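Local coordinates for protein Zn-dependent hydrolase, glyoxylase (Echinicola vietnamensis, PDB 6T5K) that is a zinc-dependent metallo-beta-lactamase that probably hydrolyses beta-lactam antibiotics, carbapenems among them, to substituted beta-amino acids, at residues S127-S130 and Q136-K139; N94-T99 and G107-F112; H100-C105 and K191-D196; E81-L86 and R115-Y120; N167-F172 and G181-A186. All blocks are in the same frame, centred on the assembly; numbering follows the deposited sequence. Where two conformers were deposited one is given.

In the fold
Contacts 2 and 4 lie on one side of the eight-stranded sheet, where strands 92-98 and 119-122 are neighbours and F112 touches L83. Contact 2 is buried and purely apolar; contact 4 is mostly buried and adds an arginine. Contact 1 lies further out, at the edge of that sheet, where an alanine and a proline pack beneath an exposed serine and glutamine; P137 joins it to L109 of contact 2. Contacts 3 and 5 meet at the zinc held by D104 and C182 and share the water that bridges it to the other zinc. Contact 3 is polar and partly open to solvent, whereas contact 5 is buried and sets a leucine against an asparagine.

Contact 1. Residues S127-S130 and Q136-K139; sequences SLAS and QPQK. With EDO (1,2-ethanediol), chain F.
A129, near the end of helix 123-131, comes to Q136 with the two CA atoms 5.5 Å apart, although no backbone hydrogen bond joins the segments here. Residues 136-139 run away from the helix, extended at Q136 and P137 and kinked at Q138, so only the half made of Q136 and P137 meets it. This is the loop that carries the chain of the metallo-beta-lactamase fold from helix 123-131 into strand 139-141, the outermost strand on one side of the large sheet; K139 already pairs by its backbone with S119 and A121 of the neighbouring strand.

The inner layer of the contact is apolar. A129 points at the loop, and its CB meets CD of the P137 ring at 4.0 Å. The same proline touches L106, L109 and S119, and A129 also touches L106, so both residues belong to the packing between the short helices and the sheet. Nearer the surface, the side chain of Q136 lies alongside S130. With CG beside its own backbone N (chi1 -76°) and the chain fully extended at the next bond, the glutamine passes the helix backbone, CG lying 3.9 Å from S130 N, and brings CD to 3.6 Å from S130 CB. The two polar ends are merely neighbours: S130 OG and Q136 NE2 are 3.6 Å apart and form no hydrogen bond. The backbone N-H of Q136 points almost straight (171°) at O1 of an ethanediol, probably from the crystallisation liquor, with Q136 N 3.0 Å from that oxygen.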
# COMPACT_ATOMS: atom_id res chain seq x y z
N SER A 127 -16.44 -2.58 -6.68
CA SER A 127 -17.85 -2.28 -6.38
C SER A 127 -17.96 -1.32 -5.20
O SER A 127 -18.76 -0.39 -5.24
CB SER A 127 -18.62 -3.56 -6.13
OG SER A 127 -17.91 -4.42 -5.28
N LEU A 128 -17.11 -1.49 -4.18
CA LEU A 128 -17.17 -0.57 -3.05
C LEU A 128 -16.80 0.85 -3.47
O LEU A 128 -17.42 1.82 -3.03
CB LEU A 128 -16.25 -1.07 -1.94
CG LEU A 128 -16.80 -2.28 -1.23
CD1 LEU A 128 -15.73 -2.96 -0.44
CD2 LEU A 128 -17.97 -1.91 -0.28
N ALA A 129 -15.79 0.99 -4.32
CA ALA A 129 -15.42 2.33 -4.80
C ALA A 129 -16.59 2.96 -5.53
O ALA A 129 -16.93 4.12 -5.31
CB ALA A 129 -14.21 2.22 -5.72
N SER A 130 -17.22 2.19 -6.41
CA SER A 130 -18.35 2.71 -7.16
C SER A 130 -19.48 3.13 -6.23
O SER A 130 -20.07 4.20 -6.39
CB SER A 130 -18.82 1.65 -8.14
OG SER A 130 -19.97 2.12 -8.81
N GLN A 136 -12.51 4.71 -9.44
CA GLN A 136 -12.69 3.26 -9.52
C GLN A 136 -11.48 2.58 -10.13
O GLN A 136 -11.09 2.90 -11.27
CB GLN A 136 -13.93 2.95 -10.37
CG GLN A 136 -15.25 3.18 -9.64
CD GLN A 136 -16.42 2.88 -10.55
OE1 GLN A 136 -16.46 1.83 -11.20
NE2 GLN A 136 -17.36 3.81 -10.63
N PRO A 137 -10.90 1.59 -9.46
CA PRO A 137 -9.89 0.76 -10.13
C PRO A 137 -10.49 0.08 -11.35
O PRO A 137 -11.67 -0.25 -11.39
CB PRO A 137 -9.49 -0.25 -9.04
CG PRO A 137 -9.90 0.40 -7.75
CD PRO A 137 -11.17 1.13 -8.10
N GLN A 138 -9.64 -0.15 -12.35
CA GLN A 138 -10.12 -0.66 -13.62
C GLN A 138 -10.23 -2.17 -13.66
O GLN A 138 -11.13 -2.69 -14.33
CB GLN A 138 -9.19 -0.23 -14.74
CG GLN A 138 -9.20 1.26 -14.94
CD GLN A 138 -8.04 1.71 -15.81
OE1 GLN A 138 -6.99 1.04 -15.87
NE2 GLN A 138 -8.23 2.82 -16.52
N LYS A 139 -9.33 -2.87 -12.99
CA LYS A 139 -9.20 -4.31 -13.14
C LYS A 139 -9.29 -4.96 -11.77
O LYS A 139 -8.53 -4.60 -10.86
CB LYS A 139 -7.87 -4.67 -13.82
CG LYS A 139 -7.75 -4.09 -15.24
CD LYS A 139 -6.37 -4.29 -15.80
CE LYS A 139 -6.39 -4.66 -17.29
C1 EDO F . -12.34 7.74 -11.85
O1 EDO F . -13.06 6.48 -11.77
C2 EDO F . -10.83 7.64 -12.19
O2 EDO F . -10.43 7.87 -13.59

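Contact 2. Residues N94-T99 and G107-F112; sequences NAVVAT and GGLEAF. With EDO (1,2-ethanediol), chain F.
V96 sits over one face of the F112 ring, its methine carbon foremost. CB stands 3.7 Å from the ring centroid and 17° off the ring normal, a CH-pi contact. The two methyls spread lengthwise over the ring: V96 CG1 lies over the CG end, 3.6 Å from F112 CG, while V96 CG2 lies over the ring between its centre and CZ, 3.9 Å from F112 CZ. The valine torsion sets which methyl goes where. CG1 takes the crowded position between backbone N and carbonyl carbon (chi1 59°), which turns it to the root of the phenylalanine, where L109 also reaches it, and turns CG2 toward CZ.

L109, three residues earlier at the start of helix 109-114, comes in beside the ring. Its CB does not aim at the strand, but the leucine chain extends until CD2 meets V96 CG1 at 3.7 Å, and this methyl of V96 is thus shared between the phenyl face and a leucine branch. At the rim of the F112 ring, in its plane, lies the carbonyl oxygen of G108.

The elements joined are strand 92-98 and helix 109-114, part of the beta-alpha-beta crossover that leads to the parallel strand 119-122. L83 and T79 of helix 76-88 also touch F112. E110, on the outer side of the helix, accepts a hydrogen bond at OE1 from O2 of an ethanediol 2.6 Å away.

No hydrogen bond crosses between the segments. Helix and strand are held together here by dispersion and by the fit of a branched side chain to an aromatic face, with the helix's charged residue turned to the other side.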
# COMPACT_ATOMS: atom_id res chain seq x y z
N ASN A 94 4.21 0.50 -14.62
CA ASN A 94 3.43 -0.58 -15.21
C ASN A 94 2.02 -0.66 -14.66
O ASN A 94 1.12 -1.11 -15.37
CB ASN A 94 4.08 -1.92 -14.90
CG ASN A 94 5.39 -2.12 -15.62
OD1 ASN A 94 5.70 -1.42 -16.57
ND2 ASN A 94 6.16 -3.10 -15.18
N ALA A 95 1.81 -0.30 -13.40
CA ALA A 95 0.51 -0.52 -12.78
C ALA A 95 0.47 0.23 -11.47
O ALA A 95 1.51 0.53 -10.87
CB ALA A 95 0.26 -2.02 -12.53
N VAL A 96 -0.76 0.50 -11.03
CA VAL A 96 -1.05 0.94 -9.68
C VAL A 96 -2.05 -0.02 -9.07
O VAL A 96 -2.95 -0.52 -9.76
CB VAL A 96 -1.54 2.40 -9.63
CG1 VAL A 96 -2.82 2.59 -10.45
CG2 VAL A 96 -1.75 2.82 -8.18
N VAL A 97 -1.90 -0.29 -7.78
CA VAL A 97 -2.78 -1.17 -7.03
C VAL A 97 -3.41 -0.37 -5.90
O VAL A 97 -2.70 0.24 -5.11
CB VAL A 97 -2.01 -2.37 -6.43
CG1 VAL A 97 -2.92 -3.27 -5.63
CG2 VAL A 97 -1.30 -3.15 -7.53
N ALA A 98 -4.74 -0.42 -5.79
CA ALA A 98 -5.45 0.18 -4.67
C ALA A 98 -5.71 -0.93 -3.66
O ALA A 98 -6.40 -1.90 -3.97
CB ALA A 98 -6.79 0.76 -5.10
N THR A 99 -5.11 -0.81 -2.47
CA THR A 99 -5.17 -1.93 -1.54
C THR A 99 -6.47 -2.02 -0.73
O THR A 99 -6.67 -3.02 -0.03
CB THR A 99 -3.93 -2.00 -0.64
OG1 THR A 99 -3.82 -0.84 0.18
CG2 THR A 99 -2.66 -2.21 -1.47
N GLY A 107 -7.62 7.74 -4.04
CA GLY A 107 -8.08 9.08 -4.34
C GLY A 107 -7.43 9.66 -5.58
O GLY A 107 -8.02 10.51 -6.26
N GLY A 108 -6.23 9.22 -5.91
CA GLY A 108 -5.52 9.75 -7.06
C GLY A 108 -5.48 8.88 -8.30
O GLY A 108 -4.65 9.10 -9.18
N LEU A 109 -6.40 7.93 -8.43
CA LEU A 109 -6.30 7.01 -9.56
C LEU A 109 -6.39 7.71 -10.91
O LEU A 109 -5.81 7.23 -11.90
CB LEU A 109 -7.37 5.94 -9.48
CG LEU A 109 -7.09 4.81 -8.50
CD1 LEU A 109 -8.24 3.84 -8.59
CD2 LEU A 109 -5.78 4.10 -8.80
N GLU A 110 -7.14 8.82 -11.02
CA GLU A 110 -7.29 9.42 -12.34
C GLU A 110 -5.95 9.89 -12.90
O GLU A 110 -5.76 9.90 -14.13
CB GLU A 110 -8.32 10.56 -12.32
CG GLU A 110 -8.25 11.47 -13.54
CD GLU A 110 -8.56 10.78 -14.88
OE1 GLU A 110 -9.10 9.65 -14.91
OE2 GLU A 110 -8.27 11.39 -15.93
N ALA A 111 -5.01 10.27 -12.03
CA ALA A 111 -3.69 10.64 -12.52
C ALA A 111 -3.00 9.46 -13.20
O ALA A 111 -2.24 9.65 -14.16
CB ALA A 111 -2.84 11.18 -11.36
N PHE A 112 -3.22 8.25 -12.70
CA PHE A 112 -2.67 7.08 -13.37
C PHE A 112 -3.43 6.79 -14.65
O PHE A 112 -2.82 6.54 -15.70
CB PHE A 112 -2.74 5.88 -12.43
CG PHE A 112 -1.68 5.88 -11.37
CD1 PHE A 112 -1.87 6.56 -10.18
CD2 PHE A 112 -0.49 5.21 -11.57
CE1 PHE A 112 -0.88 6.56 -9.21
CE2 PHE A 112 0.48 5.22 -10.60
CZ PHE A 112 0.28 5.90 -9.42
C1 EDO F . -12.34 7.74 -11.85
O1 EDO F . -13.06 6.48 -11.77
C2 EDO F . -10.83 7.64 -12.19
O2 EDO F . -10.43 7.87 -13.59

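Contact 3. Residues H100-C105 and K191-D196; sequences HFHLDC and KGNLED. With ZN (zinc ion), chain G; ZN (zinc ion), chain H.
H102 and D196 reach each other with like first torsions: each CG lies beside its own backbone N, anti to the carbonyl carbon (chi1 -74° and -66°). H102 NE2 then donates to D196 OD2 at 2.7 Å, and the bond is nearly straight at 165°. The oxygen lies close to the imidazole plane and offers its anti lone pair, although carboxylate and ring are clearly twisted against each other. CZ of F101 approaches the same oxygen, D196 OD2, at 3.5 Å, its side chain crossing the aspartate about perpendicularly.

The first segment is the HxHxD motif of the metallo-beta-lactamases. One zinc ion is held by H100 NE2 at 2.1 Å and by H102 ND1 at 2.0 Å, with H163 and water 1 completing its shell. D104 OD2 binds the other zinc at 2.3 Å, and D104 OD1 accepts a hydrogen bond from water 1, which bridges the two metals. D196 is therefore a second-shell residue: together with the zinc bond at ND1 it holds the H102 ring in its rotation, and it would probably make ND1 a stronger donor to the metal. In the loop that brings it there, N193 OD1 accepts from E195 N at 2.9 Å, an Asx turn.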
# COMPACT_ATOMS: atom_id res chain seq x y z
N HIS A 100 -7.32 -1.00 -0.77
CA HIS A 100 -8.73 -1.11 -0.39
C HIS A 100 -9.43 0.11 -0.96
O HIS A 100 -8.83 0.93 -1.66
CB HIS A 100 -9.00 -1.33 1.11
CG HIS A 100 -8.53 -0.23 2.02
ND1 HIS A 100 -7.23 -0.13 2.46
CD2 HIS A 100 -9.21 0.76 2.64
CE1 HIS A 100 -7.12 0.92 3.26
NE2 HIS A 100 -8.31 1.47 3.39
N PHE A 101 -10.72 0.22 -0.70
CA PHE A 101 -11.54 1.22 -1.39
C PHE A 101 -11.45 2.63 -0.84
O PHE A 101 -12.04 3.54 -1.43
CB PHE A 101 -13.01 0.78 -1.44
CG PHE A 101 -13.77 0.97 -0.16
CD1 PHE A 101 -13.77 -0.03 0.83
CD2 PHE A 101 -14.51 2.14 0.06
CE1 PHE A 101 -14.49 0.15 1.99
CE2 PHE A 101 -15.25 2.30 1.24
CZ PHE A 101 -15.22 1.31 2.21
N HIS A 102 -10.75 2.87 0.27
CA HIS A 102 -10.73 4.20 0.87
C HIS A 102 -9.85 5.18 0.06
O HIS A 102 -9.03 4.79 -0.77
CB HIS A 102 -10.19 4.14 2.29
CG HIS A 102 -11.14 3.55 3.28
ND1 HIS A 102 -10.72 3.05 4.49
CD2 HIS A 102 -12.49 3.43 3.26
CE1 HIS A 102 -11.77 2.64 5.18
NE2 HIS A 102 -12.85 2.85 4.45
N LEU A 103 -9.99 6.47 0.37
CA LEU A 103 -9.32 7.51 -0.44
C LEU A 103 -7.80 7.55 -0.26
O LEU A 103 -7.10 8.01 -1.17
CB LEU A 103 -9.98 8.86 -0.17
CG LEU A 103 -11.40 8.98 -0.73
CD1 LEU A 103 -12.02 10.27 -0.22
CD2 LEU A 103 -11.41 8.99 -2.26
N ASP A 104 -7.27 7.06 0.85
CA ASP A 104 -5.81 6.97 1.00
C ASP A 104 -5.22 5.76 0.28
O ASP A 104 -4.05 5.42 0.49
CB ASP A 104 -5.38 7.01 2.49
CG ASP A 104 -6.02 5.91 3.35
OD1 ASP A 104 -7.24 5.65 3.17
OD2 ASP A 104 -5.29 5.35 4.25
N CYS A 105 -6.04 5.10 -0.53
CA CYS A 105 -5.60 4.07 -1.45
C CYS A 105 -5.86 4.46 -2.89
O CYS A 105 -5.09 4.06 -3.77
CB CYS A 105 -6.34 2.76 -1.17
SG CYS A 105 -6.18 2.21 0.51
N LYS A 191 -5.77 1.50 17.14
CA LYS A 191 -6.61 0.75 16.21
C LYS A 191 -7.07 1.60 15.03
O LYS A 191 -7.49 1.04 14.02
CB LYS A 191 -7.80 0.14 16.95
CG LYS A 191 -7.43 -0.90 17.98
CD LYS A 191 -8.65 -1.52 18.61
CE LYS A 191 -8.28 -2.67 19.52
NZ LYS A 191 -9.43 -3.17 20.28
N GLY A 192 -7.04 2.93 15.15
CA GLY A 192 -7.37 3.79 14.03
C GLY A 192 -8.85 3.77 13.69
O GLY A 192 -9.71 3.51 14.53
N ASN A 193 -9.15 4.03 12.41
CA ASN A 193 -10.52 4.15 11.95
C ASN A 193 -11.11 2.76 11.80
O ASN A 193 -10.68 1.97 10.95
CB ASN A 193 -10.53 4.88 10.62
CG ASN A 193 -11.85 4.79 9.93
OD1 ASN A 193 -12.90 4.66 10.59
ND2 ASN A 193 -11.84 4.83 8.59
N LEU A 194 -12.12 2.45 12.62
CA LEU A 194 -12.76 1.15 12.59
C LEU A 194 -14.14 1.19 11.95
O LEU A 194 -14.87 0.21 12.02
CB LEU A 194 -12.91 0.57 13.99
CG LEU A 194 -11.60 0.36 14.74
CD1 LEU A 194 -11.83 -0.14 16.14
CD2 LEU A 194 -10.72 -0.61 13.98
N GLU A 195 -14.51 2.31 11.32
CA GLU A 195 -15.87 2.46 10.81
C GLU A 195 -16.24 1.38 9.80
O GLU A 195 -17.41 0.96 9.74
CB GLU A 195 -16.06 3.85 10.21
CG GLU A 195 -16.47 4.86 11.25
CD GLU A 195 -16.34 6.28 10.76
OE1 GLU A 195 -15.86 7.11 11.57
OE2 GLU A 195 -16.70 6.54 9.59
N ASP A 196 -15.28 0.93 8.99
CA ASP A 196 -15.54 -0.06 7.96
C ASP A 196 -14.87 -1.41 8.28
O ASP A 196 -14.77 -2.29 7.42
CB ASP A 196 -15.09 0.45 6.59
CG ASP A 196 -15.91 1.63 6.11
OD1 ASP A 196 -17.16 1.60 6.33
OD2 ASP A 196 -15.32 2.57 5.49
ZN ZN G . -8.79 2.66 5.00
ZN ZN H . -5.72 3.95 6.02
O HOH W 1 -7.71 4.19 5.31
O HOH W 2 -6.26 3.29 8.15

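Contact 4. Residues E81-L86 and R115-Y120; sequences ELLSFL and RNIPSY
The guanidinium group of R115 has L83 lying over one face. L83 CB is 3.9 Å from R115 NE, and L83 CD1 comes to 3.8 Å from R115 NH1, so the leucine covers the group from its inner nitrogen outwards. Two of the nitrogens have polar partners elsewhere: NE forms a salt bridge with E87, further along the helix that carries L83, and NH1 is hydrogen-bonded to the carbonyl oxygen of A111.

R115 gets there with an extended chain. From CG to NE it runs out straight (chi2 163°, chi3 169°), and it slides past L83 in the opposite direction, with CD also touching L83 CD1 at 3.9 Å. The other branch of the leucine serves a second residue: L83 CD2 meets I117 CD1 at 3.9 Å, again as two side chains passing in opposite senses.

Between R115 and I117 the chain makes a sharp turn. N116, with positive phi, is the C-prime residue of a Schellman motif that ends helix 109-114, its closing bond running from I117 N to F112 O. That turn brings I117 back toward the interior, where it touches F112 and V93 before strand 119-122 begins. L83 touches A111 and F112 as well, so helix 76-88 packs here against both the end of helix 109-114 and the segment leading into the strand.

Because NE is bound to E87 of helix 76-88 and NH1 to A111 of helix 109-114, the guanidinium plane is probably held in place against the leucine by bonds to two different helices.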
# COMPACT_ATOMS: atom_id res chain seq x y z
N GLU A 81 2.42 14.54 -8.27
CA GLU A 81 3.79 14.74 -7.82
C GLU A 81 4.56 13.43 -7.80
O GLU A 81 5.72 13.37 -8.22
CB GLU A 81 3.76 15.36 -6.42
CG GLU A 81 4.85 16.31 -6.14
CD GLU A 81 4.75 16.94 -4.77
OE1 GLU A 81 5.80 17.03 -4.12
OE2 GLU A 81 3.64 17.36 -4.34
N LEU A 82 3.93 12.37 -7.30
CA LEU A 82 4.55 11.06 -7.34
C LEU A 82 4.90 10.66 -8.76
O LEU A 82 6.00 10.18 -9.04
CB LEU A 82 3.60 10.06 -6.68
CG LEU A 82 3.98 8.58 -6.67
CD1 LEU A 82 5.33 8.33 -6.01
CD2 LEU A 82 2.89 7.78 -5.95
N LEU A 83 3.94 10.79 -9.68
CA LEU A 83 4.17 10.34 -11.05
C LEU A 83 5.22 11.19 -11.73
O LEU A 83 6.00 10.68 -12.54
CB LEU A 83 2.84 10.34 -11.80
CG LEU A 83 1.97 9.15 -11.39
CD1 LEU A 83 0.53 9.34 -11.73
CD2 LEU A 83 2.50 7.93 -12.07
N SER A 84 5.26 12.49 -11.42
CA SER A 84 6.30 13.35 -11.97
C SER A 84 7.68 12.86 -11.55
O SER A 84 8.61 12.85 -12.36
CB SER A 84 6.08 14.79 -11.50
OG SER A 84 7.02 15.67 -12.08
N PHE A 85 7.84 12.43 -10.30
CA PHE A 85 9.12 11.92 -9.86
C PHE A 85 9.49 10.66 -10.63
O PHE A 85 10.62 10.51 -11.09
CB PHE A 85 9.08 11.63 -8.38
CG PHE A 85 10.29 10.92 -7.89
CD1 PHE A 85 11.52 11.56 -7.87
CD2 PHE A 85 10.22 9.61 -7.48
CE1 PHE A 85 12.65 10.91 -7.42
CE2 PHE A 85 11.36 8.95 -7.01
CZ PHE A 85 12.57 9.62 -6.98
N LEU A 86 8.54 9.73 -10.75
CA LEU A 86 8.83 8.50 -11.47
C LEU A 86 9.21 8.80 -12.91
O LEU A 86 10.11 8.15 -13.47
CB LEU A 86 7.62 7.56 -11.42
CG LEU A 86 7.27 7.15 -9.99
CD1 LEU A 86 6.01 6.31 -9.94
CD2 LEU A 86 8.44 6.36 -9.37
N ARG A 115 -2.61 8.72 -17.76
CA ARG A 115 -1.36 8.28 -18.37
C ARG A 115 -1.45 6.88 -18.95
O ARG A 115 -0.43 6.33 -19.38
CB ARG A 115 -0.24 8.34 -17.33
CG ARG A 115 0.12 9.76 -16.91
CD ARG A 115 0.92 9.77 -15.61
NE ARG A 115 1.48 11.08 -15.34
CZ ARG A 115 0.81 12.08 -14.77
NH1 ARG A 115 -0.44 11.91 -14.37
NH2 ARG A 115 1.40 13.27 -14.61
N ASN A 116 -2.65 6.30 -19.00
CA ASN A 116 -2.84 4.96 -19.54
C ASN A 116 -2.08 3.93 -18.73
O ASN A 116 -1.70 2.88 -19.25
CB ASN A 116 -2.55 4.93 -21.03
CG ASN A 116 -3.58 5.74 -21.82
OD1 ASN A 116 -4.76 5.81 -21.47
ND2 ASN A 116 -3.10 6.38 -22.89
N ILE A 117 -1.93 4.18 -17.44
CA ILE A 117 -1.37 3.20 -16.51
C ILE A 117 -2.54 2.44 -15.91
O ILE A 117 -3.44 3.05 -15.33
CB ILE A 117 -0.53 3.87 -15.41
CG1 ILE A 117 0.60 4.70 -16.01
CG2 ILE A 117 0.05 2.78 -14.47
CD1 ILE A 117 1.23 5.69 -15.04
N PRO A 118 -2.56 1.11 -15.99
CA PRO A 118 -3.72 0.37 -15.51
C PRO A 118 -3.74 0.29 -14.00
O PRO A 118 -2.69 0.21 -13.35
CB PRO A 118 -3.52 -1.02 -16.10
CG PRO A 118 -2.03 -1.15 -16.27
CD PRO A 118 -1.59 0.24 -16.68
N SER A 119 -4.94 0.27 -13.44
CA SER A 119 -5.15 0.15 -12.01
C SER A 119 -5.83 -1.17 -11.69
O SER A 119 -6.73 -1.62 -12.41
CB SER A 119 -5.96 1.31 -11.46
OG SER A 119 -7.25 1.40 -12.04
N TYR A 120 -5.39 -1.78 -10.59
CA TYR A 120 -5.88 -3.07 -10.16
C TYR A 120 -6.29 -3.01 -8.70
O TYR A 120 -5.76 -2.23 -7.92
CB TYR A 120 -4.77 -4.11 -10.23
CG TYR A 120 -4.25 -4.40 -11.61
CD1 TYR A 120 -3.34 -3.55 -12.21
CD2 TYR A 120 -4.70 -5.51 -12.33
CE1 TYR A 120 -2.86 -3.81 -13.49
CE2 TYR A 120 -4.22 -5.78 -13.60
CZ TYR A 120 -3.31 -4.92 -14.18
OH TYR A 120 -2.83 -5.18 -15.44

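Contact 5. Residues N167-F172 and G181-A186; sequences NVIGYF and GCLIKA. With ZN (zinc ion), chain H.
The type I beta turn from G181 to I184, which carries the cysteine ligand of the second zinc site, packs here against the chain entering strand 169-172. Its closing bond runs from I184 N to G181 O at 3.1 Å. C182 occupies the second position of the turn and binds zinc through SG at 2.1 Å; L183, next in line, points toward N167 and I169.

L183 is the side chain that carries the contact. Its CG stands anti to the backbone N (chi1 179°), and this carries the branched end to both residues. CD1 comes to 3.5 Å from N167 OD1, and L183 CB lies 3.7 Å from that same oxygen; leucine and asparagine cross at about a right angle. L183 CD2 lies against N167 ND2 and also reaches I169 CG2 at 4.1 Å, an apolar touch made by the short branch of the isoleucine, whose longer branch leads away.

OD1 of the buried N167 is satisfied by T164 N, from which it accepts a hydrogen bond, and the carbons of L183 lie against it. Behind the leucine, I209 of helix 201-212 touches both L183 and I169, while the L183 carbonyl oxygen is bonded to W202 NE1. V168 is paired by its backbone with T99, just ahead of the zinc-binding histidines.

Water 1 and water 2 are also bound to the zinc of C182, and D104 and H223 complete its shell. This aspartate-cysteine-histidine set is the second metal site characteristic of the B1 metallo-beta-lactamases.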
# COMPACT_ATOMS: atom_id res chain seq x y z
N ASN A 167 -9.65 -5.38 1.94
CA ASN A 167 -8.24 -5.08 1.99
C ASN A 167 -7.31 -6.19 1.50
O ASN A 167 -7.54 -7.31 1.79
CB ASN A 167 -7.81 -4.45 3.32
CG ASN A 167 -8.21 -5.28 4.55
OD1 ASN A 167 -8.29 -4.78 5.64
ND2 ASN A 167 -8.38 -6.49 4.35
N VAL A 168 -6.28 -5.80 0.76
CA VAL A 168 -5.30 -6.73 0.22
C VAL A 168 -3.91 -6.26 0.60
O VAL A 168 -3.70 -5.10 0.95
CB VAL A 168 -5.38 -6.93 -1.30
CG1 VAL A 168 -6.73 -7.54 -1.64
CG2 VAL A 168 -5.22 -5.61 -2.02
N ILE A 169 -2.95 -7.18 0.49
CA ILE A 169 -1.55 -6.85 0.72
C ILE A 169 -0.79 -6.89 -0.59
O ILE A 169 -1.21 -7.53 -1.58
CB ILE A 169 -0.87 -7.69 1.83
CG1 ILE A 169 -0.88 -9.18 1.49
CG2 ILE A 169 -1.59 -7.43 3.13
CD1 ILE A 169 0.19 -9.57 0.51
N GLY A 170 0.40 -6.28 -0.55
CA GLY A 170 1.37 -6.46 -1.61
C GLY A 170 2.61 -7.13 -1.04
O GLY A 170 3.08 -6.75 0.03
N TYR A 171 3.12 -8.13 -1.74
CA TYR A 171 4.28 -8.89 -1.28
C TYR A 171 5.32 -8.89 -2.38
O TYR A 171 5.04 -9.26 -3.52
CB TYR A 171 3.86 -10.33 -0.99
CG TYR A 171 5.00 -11.24 -0.66
CD1 TYR A 171 5.87 -10.98 0.40
CD2 TYR A 171 5.22 -12.36 -1.44
CE1 TYR A 171 6.90 -11.87 0.68
CE2 TYR A 171 6.24 -13.22 -1.17
CZ TYR A 171 7.07 -12.99 -0.12
OH TYR A 171 8.08 -13.88 0.12
N PHE A 172 6.54 -8.49 -2.03
CA PHE A 172 7.66 -8.44 -2.96
C PHE A 172 8.73 -9.37 -2.42
O PHE A 172 9.50 -8.99 -1.52
CB PHE A 172 8.21 -7.03 -3.09
CG PHE A 172 9.35 -6.92 -4.03
CD1 PHE A 172 9.20 -7.26 -5.36
CD2 PHE A 172 10.58 -6.55 -3.59
CE1 PHE A 172 10.26 -7.15 -6.24
CE2 PHE A 172 11.61 -6.45 -4.45
CZ PHE A 172 11.47 -6.76 -5.78
N GLY A 181 -0.57 -2.16 4.01
CA GLY A 181 -1.66 -1.21 3.94
C GLY A 181 -2.30 -1.04 5.31
O GLY A 181 -1.69 -1.34 6.34
N CYS A 182 -3.56 -0.58 5.30
CA CYS A 182 -4.16 -0.19 6.57
C CYS A 182 -4.58 -1.38 7.41
O CYS A 182 -5.00 -1.18 8.56
CB CYS A 182 -5.28 0.78 6.37
SG CYS A 182 -4.71 2.20 5.43
N LEU A 183 -4.48 -2.59 6.85
CA LEU A 183 -4.69 -3.81 7.62
C LEU A 183 -3.59 -4.03 8.64
O LEU A 183 -3.82 -4.73 9.63
CB LEU A 183 -4.68 -4.99 6.63
CG LEU A 183 -4.85 -6.42 7.09
CD1 LEU A 183 -6.19 -6.63 7.71
CD2 LEU A 183 -4.62 -7.30 5.86
N ILE A 184 -2.40 -3.48 8.40
CA ILE A 184 -1.27 -3.64 9.31
C ILE A 184 -0.99 -2.31 9.99
O ILE A 184 -0.89 -1.27 9.32
CB ILE A 184 -0.02 -4.17 8.61
CG1 ILE A 184 -0.32 -5.52 7.92
CG2 ILE A 184 1.16 -4.25 9.60
CD1 ILE A 184 -0.90 -6.57 8.84
N LYS A 185 -0.89 -2.34 11.33
CA LYS A 185 -0.57 -1.18 12.14
C LYS A 185 0.92 -1.07 12.42
O LYS A 185 1.64 -2.06 12.51
CB LYS A 185 -1.30 -1.23 13.48
CG LYS A 185 -2.79 -1.31 13.33
CD LYS A 185 -3.34 -0.15 12.54
CE LYS A 185 -4.88 -0.11 12.61
NZ LYS A 185 -5.44 1.01 11.88
N ALA A 186 1.39 0.18 12.51
CA ALA A 186 2.73 0.43 13.02
C ALA A 186 2.85 -0.08 14.45
O ALA A 186 1.87 -0.14 15.19
CB ALA A 186 3.04 1.93 12.99
ZN ZN H . -5.72 3.95 6.02
O HOH W 1 -7.71 4.19 5.31
O HOH W 2 -6.26 3.29 8.15